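Local structure of putative phosphosugar isomerase (Silicibacter pomeroyi DSS-3, 3FJ1) at residues Ile273-Ala278 and Thr292-Leu297; Pro256-Ala261 and Phe285-Arg290; Leu208-Arg213 and Ala235-Ser240; Ser191-Pro196 and Glu298-Gly303. The protein is of unproven function but, as a protein with two SIS domains, probably binds a phosphosugar or related carbohydrate derivative and may act as an isomerase or aminotransferase. All blocks are in the same frame, centred on the assembly; numbering follows the deposited sequence. Where two conformers were deposited one is given.

Contact 1: residues Ile273-Ala278 and Thr292-Leu297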
# COMPACT_ATOMS: atom_id res chain seq x y z
N ILE A 273 19.14 8.03 -7.91
CA ILE A 273 18.42 8.84 -6.91
C ILE A 273 19.21 8.90 -5.60
O ILE A 273 19.24 9.95 -4.96
CB ILE A 273 17.00 8.30 -6.66
CG1 ILE A 273 16.15 8.49 -7.92
CG2 ILE A 273 16.37 8.98 -5.41
CD1 ILE A 273 15.80 9.93 -8.23
N ALA A 274 19.85 7.80 -5.21
CA ALA A 274 20.63 7.76 -3.98
C ALA A 274 21.72 8.83 -4.08
O ALA A 274 21.94 9.62 -3.15
CB ALA A 274 21.22 6.36 -3.76
N ASP A 275 22.39 8.88 -5.22
CA ASP A 275 23.42 9.88 -5.44
C ASP A 275 22.88 11.32 -5.45
O ASP A 275 23.53 12.20 -4.89
CB ASP A 275 24.21 9.58 -6.73
CG ASP A 275 25.23 8.46 -6.54
OD1 ASP A 275 25.58 8.12 -5.39
OD2 ASP A 275 25.74 7.93 -7.54
N GLN A 276 21.70 11.55 -6.05
CA GLN A 276 21.08 12.88 -6.11
C GLN A 276 20.78 13.41 -4.71
O GLN A 276 21.02 14.60 -4.40
CB GLN A 276 19.78 12.86 -6.92
CG GLN A 276 19.95 12.79 -8.43
CD GLN A 276 18.61 12.70 -9.15
OE1 GLN A 276 17.61 13.29 -8.72
NE2 GLN A 276 18.57 11.92 -10.24
N ILE A 277 20.29 12.50 -3.87
CA ILE A 277 19.98 12.80 -2.48
C ILE A 277 21.29 13.16 -1.74
O ILE A 277 21.36 14.20 -1.03
CB ILE A 277 19.21 11.65 -1.81
CG1 ILE A 277 17.83 11.45 -2.48
CG2 ILE A 277 19.05 11.94 -0.31
CD1 ILE A 277 17.17 10.17 -2.07
N ALA A 278 22.33 12.33 -1.91
CA ALA A 278 23.65 12.59 -1.30
C ALA A 278 24.25 13.91 -1.78
O ALA A 278 24.93 14.61 -1.01
CB ALA A 278 24.61 11.42 -1.61
N THR A 292 28.17 6.61 -6.64
CA THR A 292 29.44 7.30 -6.71
C THR A 292 29.55 8.41 -5.65
O THR A 292 30.66 8.88 -5.38
CB THR A 292 29.64 7.87 -8.12
OG1 THR A 292 28.78 8.98 -8.33
CG2 THR A 292 29.27 6.80 -9.16
N ARG A 293 28.41 8.80 -5.06
CA ARG A 293 28.33 9.84 -4.03
C ARG A 293 27.81 9.20 -2.73
O ARG A 293 28.41 9.30 -1.67
CB ARG A 293 27.35 10.92 -4.53
CG ARG A 293 27.29 12.20 -3.72
CD ARG A 293 28.22 13.27 -4.28
NE ARG A 293 27.68 13.87 -5.50
CZ ARG A 293 28.29 14.83 -6.20
NH1 ARG A 293 29.46 15.29 -5.81
NH2 ARG A 293 27.72 15.32 -7.30
N ALA A 294 26.65 8.54 -2.81
CA ALA A 294 26.10 7.83 -1.66
C ALA A 294 27.12 6.75 -1.25
O ALA A 294 27.92 6.29 -2.10
CB ALA A 294 24.73 7.18 -2.01
N ARG A 295 27.14 6.37 0.02
CA ARG A 295 28.09 5.39 0.52
C ARG A 295 27.66 3.99 0.11
O ARG A 295 26.45 3.70 0.13
CB ARG A 295 28.21 5.49 2.05
CG ARG A 295 28.74 6.86 2.50
CD ARG A 295 28.99 6.94 4.00
NE ARG A 295 30.06 6.05 4.48
CZ ARG A 295 30.44 5.95 5.76
NH1 ARG A 295 29.84 6.69 6.70
NH2 ARG A 295 31.43 5.12 6.11
N VAL A 296 28.61 3.14 -0.30
CA VAL A 296 28.30 1.75 -0.67
C VAL A 296 28.17 0.90 0.58
O VAL A 296 29.06 0.91 1.44
CB VAL A 296 29.37 1.11 -1.59
CG1 VAL A 296 29.06 -0.35 -1.83
CG2 VAL A 296 29.49 1.93 -2.89
N LEU A 297 27.04 0.20 0.71
CA LEU A 297 26.86 -0.72 1.82
C LEU A 297 27.27 -2.11 1.39
O LEU A 297 26.92 -2.57 0.29
CB LEU A 297 25.40 -0.81 2.28
CG LEU A 297 24.81 0.38 3.02
CD1 LEU A 297 23.27 0.25 3.03
CD2 LEU A 297 25.39 0.51 4.42

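Contact 2: residues Pro256-Ala261 and Phe285-Arg290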
# COMPACT_ATOMS: atom_id res chain seq x y z
N PRO A 256 19.27 9.51 8.22
CA PRO A 256 19.94 8.65 7.26
C PRO A 256 18.96 7.98 6.29
O PRO A 256 17.80 7.65 6.65
CB PRO A 256 20.61 7.56 8.13
CG PRO A 256 20.59 8.07 9.51
CD PRO A 256 19.44 9.03 9.60
N VAL A 257 19.44 7.76 5.07
CA VAL A 257 18.65 7.16 4.01
C VAL A 257 19.35 5.87 3.59
O VAL A 257 20.56 5.84 3.40
CB VAL A 257 18.55 8.13 2.82
CG1 VAL A 257 17.76 7.51 1.67
CG2 VAL A 257 17.94 9.47 3.26
N LEU A 258 18.58 4.79 3.47
CA LEU A 258 19.12 3.50 3.08
C LEU A 258 18.43 3.03 1.80
O LEU A 258 17.23 2.72 1.81
CB LEU A 258 18.86 2.50 4.20
CG LEU A 258 19.66 1.21 4.25
CD1 LEU A 258 19.17 0.36 5.44
CD2 LEU A 258 19.74 0.41 2.96
N GLY A 259 19.19 2.95 0.71
CA GLY A 259 18.67 2.49 -0.56
C GLY A 259 18.87 1.00 -0.78
O GLY A 259 20.01 0.53 -0.89
N PHE A 260 17.76 0.27 -0.84
CA PHE A 260 17.73 -1.16 -1.13
C PHE A 260 17.81 -1.36 -2.64
O PHE A 260 16.84 -1.13 -3.36
CB PHE A 260 16.49 -1.83 -0.54
CG PHE A 260 16.57 -1.99 0.96
CD1 PHE A 260 17.23 -3.06 1.50
CD2 PHE A 260 15.99 -1.07 1.82
CE1 PHE A 260 17.30 -3.23 2.88
CE2 PHE A 260 16.04 -1.23 3.18
CZ PHE A 260 16.68 -2.29 3.72
N ALA A 261 19.01 -1.75 -3.10
CA ALA A 261 19.26 -2.05 -4.53
C ALA A 261 19.59 -3.53 -4.75
O ALA A 261 20.55 -4.04 -4.19
CB ALA A 261 20.41 -1.17 -5.06
N PHE A 285 23.16 5.85 2.13
CA PHE A 285 23.84 4.58 1.95
C PHE A 285 23.03 3.75 0.95
O PHE A 285 21.80 3.88 0.89
CB PHE A 285 23.90 3.83 3.28
CG PHE A 285 24.57 4.59 4.42
CD1 PHE A 285 23.85 5.49 5.21
CD2 PHE A 285 25.90 4.37 4.70
CE1 PHE A 285 24.47 6.16 6.25
CE2 PHE A 285 26.52 5.03 5.73
CZ PHE A 285 25.79 5.92 6.51
N ALA A 286 23.68 2.90 0.17
CA ALA A 286 22.92 2.06 -0.78
C ALA A 286 23.62 0.74 -1.00
O ALA A 286 24.84 0.71 -0.98
CB ALA A 286 22.67 2.78 -2.09
N THR A 287 22.86 -0.33 -1.23
CA THR A 287 23.39 -1.71 -1.37
C THR A 287 23.79 -2.00 -2.82
O THR A 287 23.31 -2.94 -3.43
CB THR A 287 22.37 -2.79 -0.90
OG1 THR A 287 21.22 -2.75 -1.76
CG2 THR A 287 21.87 -2.55 0.58
N THR A 288 24.69 -1.19 -3.35
CA THR A 288 25.14 -1.31 -4.72
C THR A 288 26.45 -0.56 -4.91
O THR A 288 26.66 0.52 -4.33
CB THR A 288 24.10 -0.79 -5.73
OG1 THR A 288 24.70 -0.67 -7.02
CG2 THR A 288 23.53 0.56 -5.30
N GLY A 289 27.28 -1.13 -5.77
CA GLY A 289 28.55 -0.55 -6.16
C GLY A 289 28.38 0.57 -7.15
O GLY A 289 29.34 1.30 -7.41
N ARG A 290 27.17 0.75 -7.66
CA ARG A 290 26.89 1.76 -8.69
C ARG A 290 26.82 3.20 -8.19
O ARG A 290 26.90 4.11 -9.00
CB ARG A 290 25.59 1.46 -9.42
CG ARG A 290 25.59 0.16 -10.14
CD ARG A 290 24.37 0.09 -10.99
NE ARG A 290 24.60 0.88 -12.20
CZ ARG A 290 24.67 0.39 -13.43
NH1 ARG A 290 24.41 -0.89 -13.70
NH2 ARG A 290 24.93 1.22 -14.43

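Contact 3: residues Leu208-Arg213 and Ala235-Ser240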
# COMPACT_ATOMS: atom_id res chain seq x y z
N LEU A 208 14.84 6.77 10.38
CA LEU A 208 15.40 6.19 9.18
C LEU A 208 14.47 6.25 8.00
O LEU A 208 13.30 5.97 8.14
CB LEU A 208 15.74 4.73 9.47
CG LEU A 208 16.27 3.88 8.31
CD1 LEU A 208 17.68 4.37 7.93
CD2 LEU A 208 16.24 2.40 8.64
N PHE A 209 15.01 6.61 6.83
CA PHE A 209 14.29 6.51 5.59
C PHE A 209 14.85 5.35 4.77
O PHE A 209 16.06 5.20 4.63
CB PHE A 209 14.34 7.80 4.78
CG PHE A 209 13.73 8.98 5.48
CD1 PHE A 209 12.37 9.01 5.70
CD2 PHE A 209 14.51 10.05 5.89
CE1 PHE A 209 11.78 10.10 6.34
CE2 PHE A 209 13.94 11.13 6.53
CZ PHE A 209 12.56 11.15 6.76
N THR A 210 13.98 4.45 4.34
CA THR A 210 14.37 3.35 3.45
C THR A 210 13.79 3.60 2.05
O THR A 210 12.71 4.18 1.90
CB THR A 210 13.91 1.99 4.00
OG1 THR A 210 12.48 1.99 4.15
CG2 THR A 210 14.60 1.74 5.37
N LEU A 211 14.55 3.19 1.03
CA LEU A 211 14.13 3.31 -0.34
C LEU A 211 14.23 1.97 -1.05
O LEU A 211 15.05 1.11 -0.73
CB LEU A 211 15.01 4.31 -1.12
CG LEU A 211 15.20 5.72 -0.56
CD1 LEU A 211 16.12 6.55 -1.54
CD2 LEU A 211 13.89 6.41 -0.33
N GLY A 212 13.37 1.81 -2.04
CA GLY A 212 13.38 0.66 -2.92
C GLY A 212 12.88 1.12 -4.29
O GLY A 212 12.37 2.21 -4.43
N ARG A 213 13.07 0.29 -5.29
CA ARG A 213 12.58 0.57 -6.63
C ARG A 213 12.26 -0.77 -7.27
O ARG A 213 13.12 -1.63 -7.36
CB ARG A 213 13.62 1.37 -7.43
CG ARG A 213 13.23 1.73 -8.88
CD ARG A 213 11.96 2.59 -8.92
NE ARG A 213 11.73 3.22 -10.24
CZ ARG A 213 10.53 3.63 -10.65
NH1 ARG A 213 9.46 3.43 -9.90
NH2 ARG A 213 10.38 4.19 -11.84
N ALA A 235 10.54 5.13 11.23
CA ALA A 235 11.07 4.87 9.91
C ALA A 235 9.98 5.00 8.86
O ALA A 235 8.78 4.80 9.16
CB ALA A 235 11.72 3.49 9.82
N GLU A 236 10.37 5.33 7.63
CA GLU A 236 9.42 5.44 6.51
C GLU A 236 10.08 4.90 5.25
O GLU A 236 11.25 5.21 4.99
CB GLU A 236 8.99 6.89 6.26
CG GLU A 236 8.16 7.53 7.35
CD GLU A 236 7.92 9.02 7.10
OE1 GLU A 236 7.84 9.45 5.93
OE2 GLU A 236 7.82 9.76 8.08
N SER A 237 9.33 4.10 4.49
CA SER A 237 9.78 3.53 3.23
C SER A 237 9.19 4.27 2.01
O SER A 237 7.97 4.55 1.96
CB SER A 237 9.38 2.06 3.14
OG SER A 237 9.82 1.53 1.91
N TYR A 238 10.01 4.50 1.00
CA TYR A 238 9.56 5.18 -0.19
C TYR A 238 10.11 4.55 -1.42
O TYR A 238 11.21 3.98 -1.40
CB TYR A 238 10.11 6.61 -0.22
CG TYR A 238 9.56 7.54 0.83
CD1 TYR A 238 10.18 7.68 2.08
CD2 TYR A 238 8.46 8.31 0.56
CE1 TYR A 238 9.67 8.56 3.04
CE2 TYR A 238 7.96 9.17 1.48
CZ TYR A 238 8.54 9.28 2.72
OH TYR A 238 7.97 10.18 3.61
N SER A 239 9.35 4.66 -2.52
CA SER A 239 9.93 4.40 -3.82
C SER A 239 10.97 5.51 -4.04
O SER A 239 10.69 6.69 -3.82
CB SER A 239 8.88 4.45 -4.94
OG SER A 239 9.49 4.33 -6.22
N SER A 240 12.12 5.14 -4.60
CA SER A 240 13.17 6.11 -4.94
C SER A 240 12.67 7.06 -6.07
O SER A 240 13.16 8.18 -6.22
CB SER A 240 14.43 5.34 -5.35
OG SER A 240 14.17 4.46 -6.42

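Contact 4: residues Ser191-Pro196 and Glu298-Gly303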
# COMPACT_ATOMS: atom_id res chain seq x y z
N SER A 191 24.16 -12.50 6.77
CA SER A 191 23.93 -12.32 8.20
C SER A 191 25.21 -11.87 8.91
O SER A 191 25.14 -11.44 10.05
CB SER A 191 23.42 -13.60 8.84
OG SER A 191 24.41 -14.62 8.85
N ARG A 192 26.36 -11.99 8.25
CA ARG A 192 27.64 -11.57 8.84
C ARG A 192 27.98 -10.09 8.55
O ARG A 192 29.10 -9.62 8.83
CB ARG A 192 28.76 -12.52 8.38
CG ARG A 192 28.57 -13.97 8.89
CD ARG A 192 29.79 -14.90 8.59
NE ARG A 192 29.85 -15.35 7.19
CZ ARG A 192 29.33 -16.48 6.69
NH1 ARG A 192 28.71 -17.39 7.48
NH2 ARG A 192 29.45 -16.77 5.38
N ILE A 193 27.02 -9.34 8.01
CA ILE A 193 27.17 -7.93 7.68
C ILE A 193 26.28 -7.15 8.67
O ILE A 193 25.15 -7.60 8.97
CB ILE A 193 26.69 -7.66 6.25
CG1 ILE A 193 27.64 -8.36 5.26
CG2 ILE A 193 26.58 -6.14 6.01
CD1 ILE A 193 27.13 -8.40 3.85
N ASP A 194 26.81 -6.08 9.27
CA ASP A 194 25.97 -5.30 10.18
C ASP A 194 26.12 -3.79 10.06
O ASP A 194 25.60 -3.05 10.88
CB ASP A 194 26.07 -5.83 11.62
CG ASP A 194 27.44 -5.72 12.21
OD1 ASP A 194 28.24 -4.87 11.75
OD2 ASP A 194 27.69 -6.45 13.19
N TRP A 195 26.77 -3.34 8.99
CA TRP A 195 26.76 -1.92 8.60
C TRP A 195 27.03 -0.93 9.73
O TRP A 195 26.21 -0.04 9.98
CB TRP A 195 25.45 -1.55 7.89
CG TRP A 195 25.16 -2.31 6.63
CD1 TRP A 195 26.08 -2.82 5.75
CD2 TRP A 195 23.87 -2.60 6.06
NE1 TRP A 195 25.45 -3.42 4.71
CE2 TRP A 195 24.09 -3.30 4.86
CE3 TRP A 195 22.55 -2.33 6.44
CZ2 TRP A 195 23.04 -3.76 4.04
CZ3 TRP A 195 21.53 -2.79 5.65
CH2 TRP A 195 21.78 -3.50 4.45
N PRO A 196 28.21 -1.02 10.35
CA PRO A 196 28.56 -0.13 11.49
C PRO A 196 28.42 1.38 11.21
O PRO A 196 28.00 2.12 12.09
CB PRO A 196 30.02 -0.50 11.81
CG PRO A 196 30.52 -1.27 10.64
CD PRO A 196 29.33 -1.92 9.98
N GLU A 298 27.98 -2.78 2.28
CA GLU A 298 28.40 -4.16 2.08
C GLU A 298 27.17 -5.02 1.80
O GLU A 298 26.19 -4.91 2.52
CB GLU A 298 29.07 -4.65 3.34
CG GLU A 298 29.95 -5.80 3.10
CD GLU A 298 30.78 -6.18 4.30
OE1 GLU A 298 30.97 -5.37 5.24
OE2 GLU A 298 31.23 -7.33 4.28
N HIS A 299 27.22 -5.84 0.74
CA HIS A 299 26.10 -6.73 0.42
C HIS A 299 26.49 -7.98 -0.36
O HIS A 299 27.56 -8.06 -0.99
CB HIS A 299 25.03 -5.96 -0.40
CG HIS A 299 25.54 -5.44 -1.70
ND1 HIS A 299 26.34 -4.31 -1.78
CD2 HIS A 299 25.44 -5.92 -2.95
CE1 HIS A 299 26.68 -4.12 -3.04
NE2 HIS A 299 26.14 -5.07 -3.78
N VAL A 300 25.58 -8.96 -0.34
CA VAL A 300 25.82 -10.22 -1.01
C VAL A 300 24.77 -10.48 -2.10
O VAL A 300 23.57 -10.52 -1.82
CB VAL A 300 25.82 -11.40 -0.01
CG1 VAL A 300 26.25 -12.67 -0.72
CG2 VAL A 300 26.72 -11.10 1.23
N ARG A 301 25.23 -10.60 -3.35
CA ARG A 301 24.35 -10.90 -4.44
C ARG A 301 24.04 -12.42 -4.44
O ARG A 301 24.85 -13.22 -3.96
CB ARG A 301 24.96 -10.44 -5.76
CG ARG A 301 25.08 -8.94 -5.90
CD ARG A 301 23.72 -8.30 -6.14
NE ARG A 301 23.74 -6.85 -6.31
CZ ARG A 301 23.08 -5.98 -5.55
NH1 ARG A 301 22.35 -6.35 -4.50
NH2 ARG A 301 23.14 -4.69 -5.86
N SER A 302 22.87 -12.77 -4.97
CA SER A 302 22.30 -14.11 -4.84
C SER A 302 22.35 -15.03 -6.07
O SER A 302 22.13 -16.23 -5.92
CB SER A 302 20.85 -13.97 -4.41
OG SER A 302 20.04 -13.56 -5.48
N GLY A 303 22.63 -14.48 -7.25
CA GLY A 303 22.55 -15.24 -8.50
C GLY A 303 21.33 -14.94 -9.35
O GLY A 303 21.27 -15.34 -10.51
O HOH W 1 31.14 -7.63 7.22

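Contact 1: residues Ile273-Ala278 and Thr292-Leu297
Hydrogen bonds to a single carboxylate dominate this contact. Asp275, on helix 267-279, has CG anti to its carbonyl carbon (chi1 -78°), which carries both oxygens out to the turn at Thr292-Ala294. There they receive three successive backbone N-H groups. OD2 takes the amide of Thr292 on its syn lone pair, in a nearly straight bond of 2.9 Å from Thr292 N to Asp275 OD2. OD1 holds two donors: Ala294 N reaches Asp275 OD1 at 2.8 Å almost along the C-O axis, while Arg293 N meets the same oxygen from well above the carboxylate plane. The hydroxyl of Thr292, set between its own backbone N and carbonyl carbon, adds a weak bond from OG1 to Asp275 OD2 at 3.3 Å. Aspartate suits the place because its short chain stays close to the helix and offers two acceptors; the converging N-H dipoles would be expected to favour its ionised form.

Apolar packing is slighter and involves Ala274 and Ala278, one turn apart on the same helix. The methyl of Ala294 lies 4.0 Å from Ala274 CB, and beyond it Ala278 CB meets Arg293 CG at 3.5 Å. Alanines at both helix positions let the backbone come close, with the CA atoms of Asp275 and Ala294 5.1 Å apart. Arg293 contributes its aliphatic part here, its chain bending at chi2 and chi3. Ala294 also packs on Val284 of the adjacent strand.

Helix 267-279 is thereby tied to the turn leading into edge strand 295-296, a helix-to-sheet join within the parallel alpha/beta sandwich of a SIS domain.

Contact 2: residues Pro256-Ala261 and Phe285-Arg290
This is a buried pairing of parallel beta strands, 257-259 with 284-286, inside the parallel sheet of the second SIS domain. Its backbone bonds alternate: Phe285 N gives to Val257 O at 2.9 Å, Gly259 N gives to Phe285 O in an almost straight bond of 2.8 Å, and Thr287 N gives to Gly259 O. Gly259 suits its position opposite Ala286, since a side chain there would crowd the alanine methyl. The Phe285 ring brings its edge to Val257 O, with CD1 3.8 Å from that oxygen, while Met198 of helix 196-204 packs against the same residue. The two strands and helix 267-279 between them make a beta-alpha-beta unit. One step further along, the side chain of Thr287 takes over from the main chain: with OG1 between the backbone N and the carbonyl carbon (chi1 64°), it accepts from Ala261 N at 2.8 Å. An alanine at Thr287 would probably loosen the link between the two segments, because the acceptor for the Ala261 amide would be gone. Next along, Thr288 CG2 packs on Ala261 CB at 3.6 Å, and Thr288 OG1, bonded to Glu267, takes the amide of Arg290 in an ST turn.

Contact 3: residues Leu208-Arg213 and Ala235-Ser240
The tight part of this contact is the backbone seam between strands 208-212 and 235-239, where five N-H...O bonds alternate from Glu236 N on Leu208 O (3.0 Å) to Ser240 N on Gly212 O (2.9 Å). Thr210 OG1 packs 3.2 Å from Ser237 CA and bonds to Ser220 O, so a buried hydroxyl beneath helix 217-231 is satisfied by the helix's own carbonyl. The two strands and this helix form a parallel beta-alpha-beta unit, the helix lying on the face that carries Leu208, Ala235 and Thr210. On the other face Phe209 lies alongside Tyr238, with Phe209 CD1 3.8 Å from Tyr238 CE1. The Glu236 carboxylate, turned 87° from the Phe209 ring, comes to that ring's edge. Phenylalanine suits the place because its buried ring also packs on Phe255 and on Ile250 and Glu253 of helix 250-253. A serine here would probably leave Tyr238 and Glu236 less well supported, since the ring beside them would be lost. Both are partly exposed, and within their strand Tyr238 OH donates to Glu236 OE1 in a very short bond. Looser still, Arg213 NH1 stays 3.8 Å from Ser239 OG, while Arg213 NH2 forms a salt bridge to Asp106 of the second subunit.

Contact 4: residues Ser191-Pro196 and Glu298-Gly303
Ile193, in the loop between helices 183-191 and 196-204, directs its CB toward the segment 298-303 and meets it with both of its branches. From CB, the shorter branch CG2 lies anti to the backbone N and ends 3.7 Å from Glu298 O, near the CB of the same glutamate. The longer branch starts with CG1, anti to the carbonyl carbon (chi1 -67°), which runs across the glutamate chain and lies 3.9 Å from Glu298 OE2. At the tip, CD1 reaches past Glu298 CG to Val300 CG2 at 3.8 Å. A beta-branched, purely apolar residue suits this place: one branch packs against the carbonyl oxygen and CB of Glu298 while the other crosses the extended glutamate chain to reach the valine. Val300 itself leans on Thr186 and Ala189 of helix 183-191.

The contact joins two irregular connections of an alpha/beta fold: the linker entering helix 196-204, and the loop that leaves edge strand 295-296 for helix 308-326. Trp195 occupies the N-cap position of helix 196-204, and its indole provides the polar link. Trp195 NE1 donates at 2.8 Å to a lone pair of Glu298 O, in the carbonyl plane, and that oxygen lies only 3° out of the ring plane. Tryptophan fits here because a buried flat ring can pack on its neighbours, Thr287, Leu297 and Ser315, and still present an N-H at its edge.

Toward solvent, a water lies between the Glu298 carboxylate and Arg192 O, 3.3 Å from Arg192 O and in weak reach of Glu298 OE2 at 3.0 Å.

Contacts 1, 2 and 3 all reach one parallel sheet, ordered 235-239, 208-212, 257-259, 284-286, 295-296; contact 1 does so through strand 295-296, its other half being helix 267-279. Contacts 2 and 3, with centres about 10 Å apart, share a strand boundary where Leu258 N lies 2.8 Å from Phe209 O. Contacts 1 and 2 are closer, about 7 Å between centres, and Leu297 N meets Ala286 O at 2.8 Å. Contacts 1 and 3 touch where Ile277 CD1 lies 3.8 Å from Leu211 CD1. Contact 4 spans the chain segment that holds the other three; its Arg301 NH1 lies 2.9 Å from Ala261 O of contact 2. Contacts 3 and 4 do not touch, their nearest atoms being about 8 Å apart.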